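Local coordinates for flavoprotein 390 (Photobacterium phosphoreum, PDB 1FVP) that binds flavin mononucleotide carrying a covalently attached myristate, probably a by-product of bacterial bioluminescence, and is a non-fluorescent relative of bacterial luciferase, at the 6-(3-tetradecanoic acid) flavine mononucleotide site and the interface of chains A and B. Residues are numbered along the deposited sequence; one frame, centred on the assembly and turned at random. Chains: chain A/B, Flavoprotein 390.

Contact 1: the 6-(3-tetradecanoic acid) flavine mononucleotide site. Residues chain A 2, 4, 6, 132, 134, 173, 177, 180-181, 184-185, 193, 199, 217, 220, 224. With FMA (6-(3-tetradecanoic acid) flavine mononucleotide), chain C.
The flavin end of FMA is anchored by its uracil-like edge: FMA N3 donates a hydrogen bond to the backbone carbonyl of A:Asn2, 2.8 Å from N3 to O and nearly along the C=O axis, 149° at the hydrogen. On the ribityl chain the hydroxyl FMA O2B donates to the side-chain oxygen OD1 of A:Asn193 at 2.8 Å, in the carbonyl plane on a lone pair. The myristate carboxylate lies beside helix 207-227, where the extended side chain of A:Gln220 runs up to it without a well-directed hydrogen bond. A:Trp4 stacks flat on the pyrimidine and central rings of the flavin, the two planes nearly parallel, with CE2 of A:Trp4 3.4 Å from FMA C4. With CG anti to the carbonyl carbon (chi1 -58°), the indole is carried to the flavin. A:Ala185 caps the benzenoid ring, its CB 3.4 Å from FMA C7, while the ring of A:Phe224 meets the C4 carbonyl, CZ lying 3.3 Å from FMA C4. Beyond the flavin the fatty chain threads inward past A:Leu181, whose CD1 is 3.4 Å from FMA C5', and past A:Tyr6 and A:Val184. Its tail ends among A:Val132, A:Val134, A:Val173, A:Cys180 and A:Tyr177, the last with CD1 3.7 Å from FMA C15. The site thus holds the myristoylated flavin as one unit, hydrocarbon packed among largely apolar side chains and flavin stacked on tryptophan.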
loop_
_atom_site.group_PDB
_atom_site.type_symbol
_atom_site.label_atom_id
_atom_site.label_comp_id
_atom_site.label_asym_id
_atom_site.label_seq_id
_atom_site.Cartn_x
_atom_site.Cartn_y
_atom_site.Cartn_z
ATOM N N ASN A 2 3.325 8.885 -21.603
ATOM C CA ASN A 2 2.287 9.006 -22.623
ATOM C C ASN A 2 1.699 7.564 -22.608
ATOM O O ASN A 2 0.624 7.232 -23.079
ATOM C CB ASN A 2 2.777 9.460 -23.970
ATOM C CG ASN A 2 3.049 8.358 -24.980
ATOM O OD1 ASN A 2 3.403 7.204 -24.664
ATOM N ND2 ASN A 2 2.881 8.698 -26.265
ATOM N N TRP A 4 0.544 4.652 -20.482
ATOM C CA TRP A 4 -0.350 4.503 -19.342
ATOM C C TRP A 4 -0.164 3.152 -18.643
ATOM O O TRP A 4 -0.441 2.118 -19.269
ATOM C CB TRP A 4 -1.799 4.606 -19.797
ATOM C CG TRP A 4 -2.158 5.859 -20.495
ATOM C CD1 TRP A 4 -1.378 6.918 -20.861
ATOM C CD2 TRP A 4 -3.488 6.162 -20.971
ATOM N NE1 TRP A 4 -2.121 7.855 -21.530
ATOM C CE2 TRP A 4 -3.418 7.425 -21.604
ATOM C CE3 TRP A 4 -4.701 5.484 -20.892
ATOM C CZ2 TRP A 4 -4.535 8.022 -22.161
ATOM C CZ3 TRP A 4 -5.801 6.080 -21.456
ATOM C CH2 TRP A 4 -5.729 7.326 -22.074
ATOM N N TYR A 6 -1.263 0.553 -15.687
ATOM C CA TYR A 6 -2.560 0.159 -15.132
ATOM C C TYR A 6 -2.375 -0.697 -13.884
ATOM O O TYR A 6 -1.523 -1.595 -13.855
ATOM C CB TYR A 6 -3.382 -0.631 -16.159
ATOM C CG TYR A 6 -3.722 0.168 -17.387
ATOM C CD1 TYR A 6 -4.766 1.098 -17.363
ATOM C CD2 TYR A 6 -3.013 0.001 -18.566
ATOM C CE1 TYR A 6 -5.100 1.841 -18.494
ATOM C CE2 TYR A 6 -3.323 0.746 -19.705
ATOM C CZ TYR A 6 -4.367 1.660 -19.661
ATOM O OH TYR A 6 -4.649 2.363 -20.794
ATOM N N VAL A 132 -15.040 0.052 -12.354
ATOM C CA VAL A 132 -15.589 -0.541 -13.586
ATOM C C VAL A 132 -16.653 -1.608 -13.339
ATOM O O VAL A 132 -16.693 -2.310 -12.305
ATOM C CB VAL A 132 -14.413 -1.133 -14.397
ATOM C CG1 VAL A 132 -14.822 -2.139 -15.446
ATOM C CG2 VAL A 132 -13.621 -0.014 -15.056
ATOM N N VAL A 134 -18.620 -3.788 -16.552
ATOM C CA VAL A 134 -18.959 -3.922 -17.975
ATOM C C VAL A 134 -20.006 -4.970 -18.290
ATOM O O VAL A 134 -19.785 -6.171 -18.056
ATOM C CB VAL A 134 -17.624 -4.184 -18.729
ATOM C CG1 VAL A 134 -17.752 -4.994 -20.009
ATOM C CG2 VAL A 134 -16.896 -2.881 -19.010
ATOM N N VAL A 173 -17.079 4.081 -14.336
ATOM C CA VAL A 173 -17.018 3.343 -15.603
ATOM C C VAL A 173 -17.910 2.122 -15.754
ATOM O O VAL A 173 -17.691 1.082 -15.105
ATOM C CB VAL A 173 -15.514 2.980 -15.755
ATOM C CG1 VAL A 173 -15.216 2.284 -17.056
ATOM C CG2 VAL A 173 -14.650 4.213 -15.602
ATOM N N TYR A 177 -18.362 -2.913 -23.633
ATOM C CA TYR A 177 -16.888 -2.722 -23.675
ATOM C C TYR A 177 -16.532 -1.399 -24.335
ATOM O O TYR A 177 -16.153 -0.451 -23.631
ATOM C CB TYR A 177 -16.164 -3.907 -24.264
ATOM C CG TYR A 177 -14.667 -4.018 -24.177
ATOM C CD1 TYR A 177 -13.991 -4.257 -22.976
ATOM C CD2 TYR A 177 -13.898 -3.953 -25.345
ATOM C CE1 TYR A 177 -12.602 -4.391 -22.932
ATOM C CE2 TYR A 177 -12.516 -4.091 -25.323
ATOM C CZ TYR A 177 -11.872 -4.301 -24.113
ATOM O OH TYR A 177 -10.512 -4.425 -24.146
ATOM N N CYS A 180 -16.965 1.775 -22.678
ATOM C CA CYS A 180 -16.201 1.797 -21.423
ATOM C C CYS A 180 -14.802 2.336 -21.747
ATOM O O CYS A 180 -14.291 3.225 -21.054
ATOM C CB CYS A 180 -16.144 0.433 -20.756
ATOM S SG CYS A 180 -17.568 0.233 -19.658
ATOM N N LEU A 181 -14.248 1.786 -22.816
ATOM C CA LEU A 181 -12.933 2.156 -23.335
ATOM C C LEU A 181 -12.990 3.611 -23.795
ATOM O O LEU A 181 -12.177 4.447 -23.373
ATOM C CB LEU A 181 -12.556 1.176 -24.435
ATOM C CG LEU A 181 -11.087 0.935 -24.698
ATOM C CD1 LEU A 181 -10.330 0.719 -23.391
ATOM C CD2 LEU A 181 -10.943 -0.334 -25.543
ATOM N N VAL A 184 -13.422 6.265 -20.651
ATOM C CA VAL A 184 -12.254 6.575 -19.784
ATOM C C VAL A 184 -11.267 7.341 -20.652
ATOM O O VAL A 184 -10.875 8.480 -20.335
ATOM C CB VAL A 184 -11.817 5.253 -19.153
ATOM C CG1 VAL A 184 -12.929 4.630 -18.312
ATOM C CG2 VAL A 184 -11.401 4.250 -20.218
ATOM N N ALA A 185 -10.906 6.745 -21.777
ATOM C CA ALA A 185 -9.952 7.355 -22.713
ATOM C C ALA A 185 -10.655 8.503 -23.429
ATOM O O ALA A 185 -10.580 8.660 -24.651
ATOM C CB ALA A 185 -9.370 6.323 -23.650
ATOM N N ASN A 193 -4.989 14.555 -19.604
ATOM C CA ASN A 193 -4.308 13.300 -19.964
ATOM C C ASN A 193 -3.114 13.021 -19.054
ATOM O O ASN A 193 -2.105 12.490 -19.555
ATOM C CB ASN A 193 -3.921 13.387 -21.441
ATOM C CG ASN A 193 -4.814 12.565 -22.344
ATOM O OD1 ASN A 193 -4.290 12.038 -23.339
ATOM N ND2 ASN A 193 -6.098 12.413 -22.043
ATOM N N LEU A 199 -8.452 0.662 -11.193
ATOM C CA LEU A 199 -9.853 0.384 -11.491
ATOM C C LEU A 199 -10.382 -0.871 -10.841
ATOM O O LEU A 199 -9.922 -1.964 -11.200
ATOM C CB LEU A 199 -9.946 0.400 -13.035
ATOM C CG LEU A 199 -8.741 -0.005 -13.855
ATOM C CD1 LEU A 199 -8.231 -1.395 -13.499
ATOM C CD2 LEU A 199 -9.090 0.000 -15.336
ATOM N N LEU A 217 -8.518 -6.627 -22.292
ATOM C CA LEU A 217 -7.875 -5.338 -22.109
ATOM C C LEU A 217 -6.361 -5.432 -21.906
ATOM O O LEU A 217 -5.598 -4.508 -22.216
ATOM C CB LEU A 217 -8.633 -4.691 -20.933
ATOM C CG LEU A 217 -7.844 -3.664 -20.150
ATOM C CD1 LEU A 217 -7.454 -2.517 -21.070
ATOM C CD2 LEU A 217 -8.761 -3.135 -19.060
ATOM N N GLN A 220 -5.004 -6.032 -25.006
ATOM C CA GLN A 220 -5.254 -4.768 -25.675
ATOM C C GLN A 220 -4.050 -3.849 -25.416
ATOM O O GLN A 220 -3.387 -3.458 -26.393
ATOM C CB GLN A 220 -6.516 -4.015 -25.270
ATOM C CG GLN A 220 -6.867 -2.995 -26.341
ATOM C CD GLN A 220 -8.005 -2.100 -25.951
ATOM O OE1 GLN A 220 -8.402 -1.993 -24.796
ATOM N NE2 GLN A 220 -8.533 -1.431 -26.971
ATOM N N PHE A 224 -1.289 -2.264 -27.895
ATOM C CA PHE A 224 -1.226 -0.809 -28.091
ATOM C C PHE A 224 0.216 -0.340 -27.809
ATOM O O PHE A 224 0.718 0.553 -28.509
ATOM C CB PHE A 224 -2.201 -0.041 -27.201
ATOM C CG PHE A 224 -1.946 1.437 -27.117
ATOM C CD1 PHE A 224 -1.029 1.957 -26.201
ATOM C CD2 PHE A 224 -2.622 2.310 -27.973
ATOM C CE1 PHE A 224 -0.788 3.314 -26.132
ATOM C CE2 PHE A 224 -2.401 3.692 -27.913
ATOM C CZ PHE A 224 -1.463 4.187 -26.989
HETATM N N1 FMA C . -3.309 8.384 -25.470
HETATM C C2 FMA C . -2.126 8.129 -24.908
HETATM O O2 FMA C . -1.216 8.852 -24.753
HETATM N N3 FMA C . -1.862 6.792 -24.392
HETATM C C4 FMA C . -2.790 5.819 -24.479
HETATM O O4 FMA C . -2.521 4.721 -24.041
HETATM C C4A FMA C . -4.048 6.113 -25.089
HETATM N N5 FMA C . -5.016 5.242 -25.227
HETATM C C5A FMA C . -6.214 5.457 -25.792
HETATM C C6 FMA C . -7.186 4.465 -25.892
HETATM C C7 FMA C . -8.381 4.785 -26.487
HETATM C C7M FMA C . -9.556 3.758 -26.651
HETATM C C8 FMA C . -8.639 6.106 -27.010
HETATM C C8M FMA C . -9.922 6.498 -27.668
HETATM C C9 FMA C . -7.652 7.061 -26.897
HETATM C C9A FMA C . -6.448 6.810 -26.307
HETATM N N10 FMA C . -5.419 7.731 -26.155
HETATM C C10 FMA C . -4.232 7.499 -25.597
HETATM C C1B FMA C . -5.612 9.159 -26.669
HETATM C C2B FMA C . -4.774 10.262 -25.890
HETATM O O2B FMA C . -5.782 11.207 -25.583
HETATM C C3B FMA C . -3.686 10.796 -26.794
HETATM O "O3'" FMA C . -3.384 9.896 -27.812
HETATM C C4B FMA C . -2.383 11.199 -26.095
HETATM O "O4'" FMA C . -2.639 12.216 -25.060
HETATM C C5B FMA C . -1.379 11.802 -27.116
HETATM O "O5'" FMA C . -1.057 13.228 -26.605
HETATM P P FMA C . -1.098 14.589 -27.409
HETATM O O1P FMA C . 0.093 14.354 -28.402
HETATM O O2P FMA C . -2.379 14.667 -28.083
HETATM O O3P FMA C . -1.012 15.623 -26.497
HETATM C "C1'" FMA C . -6.065 1.002 -26.340
HETATM O "O1'" FMA C . -7.266 0.850 -26.785
HETATM O "O2'" FMA C . -5.187 0.213 -26.704
HETATM C "C2'" FMA C . -5.738 2.429 -26.048
HETATM C "C3'" FMA C . -6.883 3.145 -25.317
HETATM C "C4'" FMA C . -6.593 3.109 -23.847
HETATM C "C5'" FMA C . -7.183 2.017 -22.986
HETATM C "C6'" FMA C . -7.760 2.524 -21.688
HETATM C "C7'" FMA C . -7.746 1.471 -20.589
HETATM C "C8'" FMA C . -9.051 1.065 -20.049
HETATM C "C9'" FMA C . -9.619 1.773 -18.831
HETATM C C11 FMA C . -11.080 1.521 -18.618
HETATM C C12 FMA C . -11.710 0.200 -18.869
HETATM C C13 FMA C . -13.145 -0.019 -18.521
HETATM C C14 FMA C . -13.701 -1.389 -18.746
HETATM C C15 FMA C . -13.305 -2.031 -20.045
#

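Contact 2: the interface of chains A and B. Residues chain A 12-14, 49, 51-52; chain B 54-56, 62-63.
In this part of the two-fold homodimer interface, loops of the two chains meet around B:Leu62, whose branched end meets the A:Tyr51 hydroxyl and the A:Asn12 amide. A:Tyr51 and B:Leu62 approach tip to tip, so that the phenol oxygen, rather than the ring face, confronts the two leucine methyls. The tyrosine takes the crowded position between the backbone N and carbonyl carbon (chi1 56°), and its ring is sandwiched within its own chain: A:Asp49 O lies over one face and A:Phe13 CE2 over the other, each offset toward the rim. Its hydroxyl OH donates to the backbone oxygen O of A:Asn12 at 2.7 Å, nearly along the C=O axis, which probably helps hold both the tyrosine and the asparagine loop. A:Asn12 crosses B:Leu62 obliquely, CG 3.6 Å from CD2. With CG anti to the backbone N (chi1 173°), its amide is carried to the carbonyl of B:Ala63. A:Leu52 meets B:Lys54 at about a right angle, methyl CD2 4.0 Å from CB. A:Tyr14 reaches the backbone of B:Ala63, its hydroxyl OH 3.1 Å from the amide N, a close polar approach that is at best a weak, bent hydrogen bond. The ND2 of A:Asn12 donates to O of B:Ala63 at 3.1 Å, from 26° above the carbonyl plane.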
loop_
_atom_site.group_PDB
_atom_site.type_symbol
_atom_site.label_atom_id
_atom_site.label_comp_id
_atom_site.label_asym_id
_atom_site.label_seq_id
_atom_site.Cartn_x
_atom_site.Cartn_y
_atom_site.Cartn_z
ATOM N N ASN A 12 -12.344 -2.136 1.037
ATOM C CA ASN A 12 -12.114 -3.067 2.165
ATOM C C ASN A 12 -13.351 -2.822 3.033
ATOM O O ASN A 12 -13.418 -1.856 3.808
ATOM C CB ASN A 12 -10.782 -2.835 2.813
ATOM C CG ASN A 12 -10.491 -3.603 4.083
ATOM O OD1 ASN A 12 -11.087 -4.657 4.376
ATOM N ND2 ASN A 12 -9.544 -3.072 4.869
ATOM N N PHE A 13 -14.282 -3.730 2.793
ATOM C CA PHE A 13 -15.557 -3.617 3.535
ATOM C C PHE A 13 -16.261 -4.945 3.706
ATOM O O PHE A 13 -16.002 -5.919 2.968
ATOM C CB PHE A 13 -16.376 -2.588 2.753
ATOM C CG PHE A 13 -17.122 -1.707 3.706
ATOM C CD1 PHE A 13 -18.193 -2.237 4.425
ATOM C CD2 PHE A 13 -16.737 -0.383 3.870
ATOM C CE1 PHE A 13 -18.894 -1.448 5.322
ATOM C CE2 PHE A 13 -17.433 0.434 4.761
ATOM C CZ PHE A 13 -18.504 -0.115 5.485
ATOM N N TYR A 14 -17.162 -4.960 4.685
ATOM C CA TYR A 14 -17.941 -6.176 4.988
ATOM C C TYR A 14 -19.257 -6.159 4.214
ATOM O O TYR A 14 -20.052 -5.215 4.195
ATOM C CB TYR A 14 -18.066 -6.421 6.487
ATOM C CG TYR A 14 -16.745 -6.652 7.203
ATOM C CD1 TYR A 14 -15.735 -7.448 6.636
ATOM C CD2 TYR A 14 -16.519 -6.092 8.460
ATOM C CE1 TYR A 14 -14.536 -7.665 7.303
ATOM C CE2 TYR A 14 -15.323 -6.308 9.133
ATOM C CZ TYR A 14 -14.336 -7.088 8.557
ATOM O OH TYR A 14 -13.170 -7.265 9.249
ATOM N N ASP A 49 -9.961 2.382 1.658
ATOM C CA ASP A 49 -10.536 2.134 2.999
ATOM C C ASP A 49 -10.601 3.484 3.715
ATOM O O ASP A 49 -10.801 3.549 4.913
ATOM C CB ASP A 49 -9.771 1.087 3.755
ATOM C CG ASP A 49 -8.655 1.552 4.659
ATOM O OD1 ASP A 49 -8.956 1.953 5.793
ATOM O OD2 ASP A 49 -7.495 1.481 4.204
ATOM N N TYR A 51 -12.701 5.791 4.006
ATOM C CA TYR A 51 -13.903 6.229 4.725
ATOM C C TYR A 51 -13.687 6.348 6.226
ATOM O O TYR A 51 -14.610 6.752 6.954
ATOM C CB TYR A 51 -15.069 5.251 4.440
ATOM C CG TYR A 51 -14.770 3.806 4.766
ATOM C CD1 TYR A 51 -14.091 2.972 3.883
ATOM C CD2 TYR A 51 -15.175 3.269 5.984
ATOM C CE1 TYR A 51 -13.828 1.653 4.231
ATOM C CE2 TYR A 51 -14.921 1.951 6.342
ATOM C CZ TYR A 51 -14.242 1.138 5.457
ATOM O OH TYR A 51 -14.015 -0.167 5.809
ATOM N N LEU A 52 -12.504 5.990 6.662
ATOM C CA LEU A 52 -12.066 5.988 8.054
ATOM C C LEU A 52 -11.441 7.282 8.564
ATOM O O LEU A 52 -10.736 7.983 7.823
ATOM C CB LEU A 52 -11.074 4.815 8.172
ATOM C CG LEU A 52 -11.464 3.591 8.960
ATOM C CD1 LEU A 52 -12.907 3.181 8.712
ATOM C CD2 LEU A 52 -10.502 2.472 8.553
ATOM N N LYS B 54 -9.541 0.631 13.425
ATOM C CA LYS B 54 -10.202 0.456 12.120
ATOM C C LYS B 54 -11.501 -0.317 12.394
ATOM O O LYS B 54 -11.710 -1.508 12.130
ATOM C CB LYS B 54 -9.342 -0.335 11.165
ATOM C CG LYS B 54 -7.833 -0.207 11.408
ATOM C CD LYS B 54 -7.267 1.000 10.674
ATOM C CE LYS B 54 -5.921 0.668 10.050
ATOM N NZ LYS B 54 -5.489 1.809 9.202
ATOM N N LYS B 55 -12.354 0.469 13.012
ATOM C CA LYS B 55 -13.702 0.095 13.474
ATOM C C LYS B 55 -14.692 0.732 12.506
ATOM O O LYS B 55 -14.285 1.145 11.398
ATOM C CB LYS B 55 -13.852 0.641 14.891
ATOM C CG LYS B 55 -14.952 0.108 15.780
ATOM C CD LYS B 55 -14.454 -0.213 17.184
ATOM C CE LYS B 55 -13.460 -1.359 17.182
ATOM N NZ LYS B 55 -13.881 -2.394 16.199
ATOM N N ASP B 56 -15.935 0.798 12.921
ATOM C CA ASP B 56 -17.010 1.407 12.122
ATOM C C ASP B 56 -18.282 1.389 12.982
ATOM O O ASP B 56 -18.285 0.789 14.067
ATOM C CB ASP B 56 -17.138 0.858 10.723
ATOM C CG ASP B 56 -16.817 -0.598 10.514
ATOM O OD1 ASP B 56 -16.449 -1.343 11.432
ATOM O OD2 ASP B 56 -16.943 -0.990 9.330
ATOM N N LEU B 62 -11.817 -4.022 10.872
ATOM C CA LEU B 62 -11.552 -4.237 9.455
ATOM C C LEU B 62 -10.392 -5.200 9.207
ATOM O O LEU B 62 -9.399 -5.132 9.946
ATOM C CB LEU B 62 -11.220 -2.875 8.807
ATOM C CG LEU B 62 -12.252 -2.261 7.888
ATOM C CD1 LEU B 62 -13.173 -1.332 8.647
ATOM C CD2 LEU B 62 -11.503 -1.511 6.798
ATOM N N ALA B 63 -10.559 -5.987 8.166
ATOM C CA ALA B 63 -9.542 -6.966 7.715
ATOM C C ALA B 63 -8.257 -6.189 7.412
ATOM O O ALA B 63 -8.182 -5.435 6.425
ATOM C CB ALA B 63 -10.074 -7.680 6.490
#

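Contact 3: the interface of chains A and B. Residues chain A 32, 35-36, 44-45, 47; chain B 67, 69-72.
This flavoprotein, of the bacterial luciferase family, is a homodimer, and here strand 42-48 and helix 23-38 of chain A pack against the hairpin-like turn between strands 65-68 and 71-75 of chain B. At the centre is A:Ile45. The hydroxyl OG1 of B:Thr67 donates to the backbone O of A:Ile45 at 3.0 Å, coming from well above the carbonyl plane, 51° out of it, instead of along a lone pair. The threonine oxygen is placed there by standing anti to its own backbone N (chi1 -171°), and the two side chains slide past each other in opposite directions. A:Ile45 holds CG1 in the crowded position between backbone N and carbonyl carbon (chi1 86°), which lays its branches along the turn: CG2 is 3.8 Å from CA of B:Glu70, and CD1 is 3.9 Å from CA of B:Lys71. Outside this core, B:Leu72 is clasped from two directions. Its methyl CD2 meets CD1 of A:Leu32 at 3.3 Å, while CD1 lies 3.9 Å from CD1 of A:Ile47, both pairs crossing at about a right angle. The leucine has CG anti to the backbone N, fanning its two methyls toward the helix and the strand respectively. A:Ile35, further along the helix, crosses B:Glu70 obliquely. Further out, carboxylate OD2 of A:Asp36 lies 6.0 Å from the side-chain amine NZ of B:Lys71 and 5.9 Å from OE1 of B:Glu70, so any attraction may be offset by repulsion.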
loop_
_atom_site.group_PDB
_atom_site.type_symbol
_atom_site.label_atom_id
_atom_site.label_comp_id
_atom_site.label_asym_id
_atom_site.label_seq_id
_atom_site.Cartn_x
_atom_site.Cartn_y
_atom_site.Cartn_z
ATOM N N LEU A 32 -7.367 -11.274 -8.132
ATOM C CA LEU A 32 -5.919 -11.281 -7.895
ATOM C C LEU A 32 -5.250 -12.393 -8.707
ATOM O O LEU A 32 -4.077 -12.247 -9.101
ATOM C CB LEU A 32 -5.631 -11.461 -6.406
ATOM C CG LEU A 32 -5.883 -10.342 -5.425
ATOM C CD1 LEU A 32 -5.706 -10.834 -3.991
ATOM C CD2 LEU A 32 -4.933 -9.190 -5.697
ATOM N N ILE A 35 -4.627 -11.266 -12.193
ATOM C CA ILE A 35 -3.479 -10.359 -12.024
ATOM C C ILE A 35 -2.218 -11.209 -12.184
ATOM O O ILE A 35 -1.485 -11.047 -13.176
ATOM C CB ILE A 35 -3.605 -9.581 -10.675
ATOM C CG1 ILE A 35 -4.646 -8.448 -10.809
ATOM C CG2 ILE A 35 -2.256 -9.038 -10.139
ATOM C CD1 ILE A 35 -5.080 -7.751 -9.501
ATOM N N ASP A 36 -2.011 -12.142 -11.262
ATOM C CA ASP A 36 -0.820 -12.998 -11.320
ATOM C C ASP A 36 -0.688 -13.801 -12.607
ATOM O O ASP A 36 0.258 -13.491 -13.384
ATOM C CB ASP A 36 -0.589 -13.790 -10.034
ATOM C CG ASP A 36 0.301 -13.053 -9.040
ATOM O OD1 ASP A 36 1.550 -13.115 -9.090
ATOM O OD2 ASP A 36 -0.256 -12.360 -8.147
ATOM N N VAL A 44 -0.012 -3.245 -9.957
ATOM C CA VAL A 44 -0.103 -2.806 -8.553
ATOM C C VAL A 44 -1.560 -2.982 -8.084
ATOM O O VAL A 44 -2.502 -2.828 -8.891
ATOM C CB VAL A 44 0.424 -1.398 -8.312
ATOM C CG1 VAL A 44 1.756 -1.081 -8.958
ATOM C CG2 VAL A 44 -0.571 -0.303 -8.705
ATOM N N ILE A 45 -1.743 -3.328 -6.823
ATOM C CA ILE A 45 -3.095 -3.527 -6.270
ATOM C C ILE A 45 -3.174 -2.573 -5.082
ATOM O O ILE A 45 -2.147 -2.462 -4.399
ATOM C CB ILE A 45 -3.453 -5.019 -5.991
ATOM C CG1 ILE A 45 -2.985 -5.501 -4.611
ATOM C CG2 ILE A 45 -2.959 -5.936 -7.141
ATOM C CD1 ILE A 45 -2.423 -6.939 -4.462
ATOM N N ILE A 47 -5.997 -0.755 -1.865
ATOM C CA ILE A 47 -7.081 -1.095 -0.950
ATOM C C ILE A 47 -7.755 0.128 -0.340
ATOM O O ILE A 47 -7.454 0.505 0.784
ATOM C CB ILE A 47 -6.713 -2.111 0.194
ATOM C CG1 ILE A 47 -6.140 -3.412 -0.391
ATOM C CG2 ILE A 47 -7.961 -2.385 1.087
ATOM C CD1 ILE A 47 -6.344 -4.714 0.404
ATOM N N THR B 67 -0.575 -4.452 1.313
ATOM C CA THR B 67 -0.262 -4.717 -0.094
ATOM C C THR B 67 1.143 -4.269 -0.443
ATOM O O THR B 67 1.629 -3.190 -0.081
ATOM C CB THR B 67 -1.342 -3.969 -0.965
ATOM O OG1 THR B 67 -1.119 -4.427 -2.328
ATOM C CG2 THR B 67 -1.214 -2.449 -0.774
ATOM N N GLY B 69 2.900 -4.214 -3.825
ATOM C CA GLY B 69 2.901 -4.382 -5.302
ATOM C C GLY B 69 1.654 -5.216 -5.628
ATOM O O GLY B 69 0.628 -5.088 -4.930
ATOM N N GLU B 70 1.784 -6.031 -6.645
ATOM C CA GLU B 70 0.729 -6.904 -7.126
ATOM C C GLU B 70 0.339 -7.979 -6.124
ATOM O O GLU B 70 -0.641 -8.689 -6.446
ATOM C CB GLU B 70 1.136 -7.684 -8.383
ATOM C CG GLU B 70 2.493 -7.304 -8.987
ATOM C CD GLU B 70 3.656 -7.694 -8.117
ATOM O OE1 GLU B 70 3.498 -7.971 -6.935
ATOM O OE2 GLU B 70 4.758 -7.721 -8.694
ATOM N N LYS B 71 1.059 -8.088 -5.025
ATOM C CA LYS B 71 0.810 -9.109 -3.998
ATOM C C LYS B 71 0.096 -8.643 -2.749
ATOM O O LYS B 71 0.352 -7.527 -2.299
ATOM C CB LYS B 71 2.120 -9.760 -3.529
ATOM C CG LYS B 71 2.307 -11.177 -4.037
ATOM C CD LYS B 71 1.083 -12.068 -3.820
ATOM C CE LYS B 71 0.872 -12.548 -2.392
ATOM N NZ LYS B 71 0.534 -14.006 -2.396
ATOM N N LEU B 72 -0.746 -9.489 -2.192
ATOM C CA LEU B 72 -1.529 -9.182 -0.972
ATOM C C LEU B 72 -0.862 -9.875 0.220
ATOM O O LEU B 72 -0.182 -10.900 -0.004
ATOM C CB LEU B 72 -2.962 -9.617 -1.269
ATOM C CG LEU B 72 -4.050 -9.518 -0.234
ATOM C CD1 LEU B 72 -4.426 -8.075 0.089
ATOM C CD2 LEU B 72 -5.341 -10.136 -0.777
#

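Contact 2 and contact 3 are neighbouring patches of one two-fold dimer interface, the centres of their C-alpha atoms about 19 Å apart, and each recurs with the chains exchanged. Strand 42-48 of contact 3 leads into the loop that gives contact 2 A:Asp49, A:Tyr51 and A:Leu52. Contact 1 shares no residue with either; its C-alpha centre lies about 18 Å from that of contact 3 and 28 Å from that of contact 2. Strand 6-11 connects A:Tyr6, beside the myristate chain, with A:Asn12. Interface positions Phe13, Tyr14, Leu62, Ala63 and Leu72 also line further flavin pockets, so flavin binding and assembly overlap there.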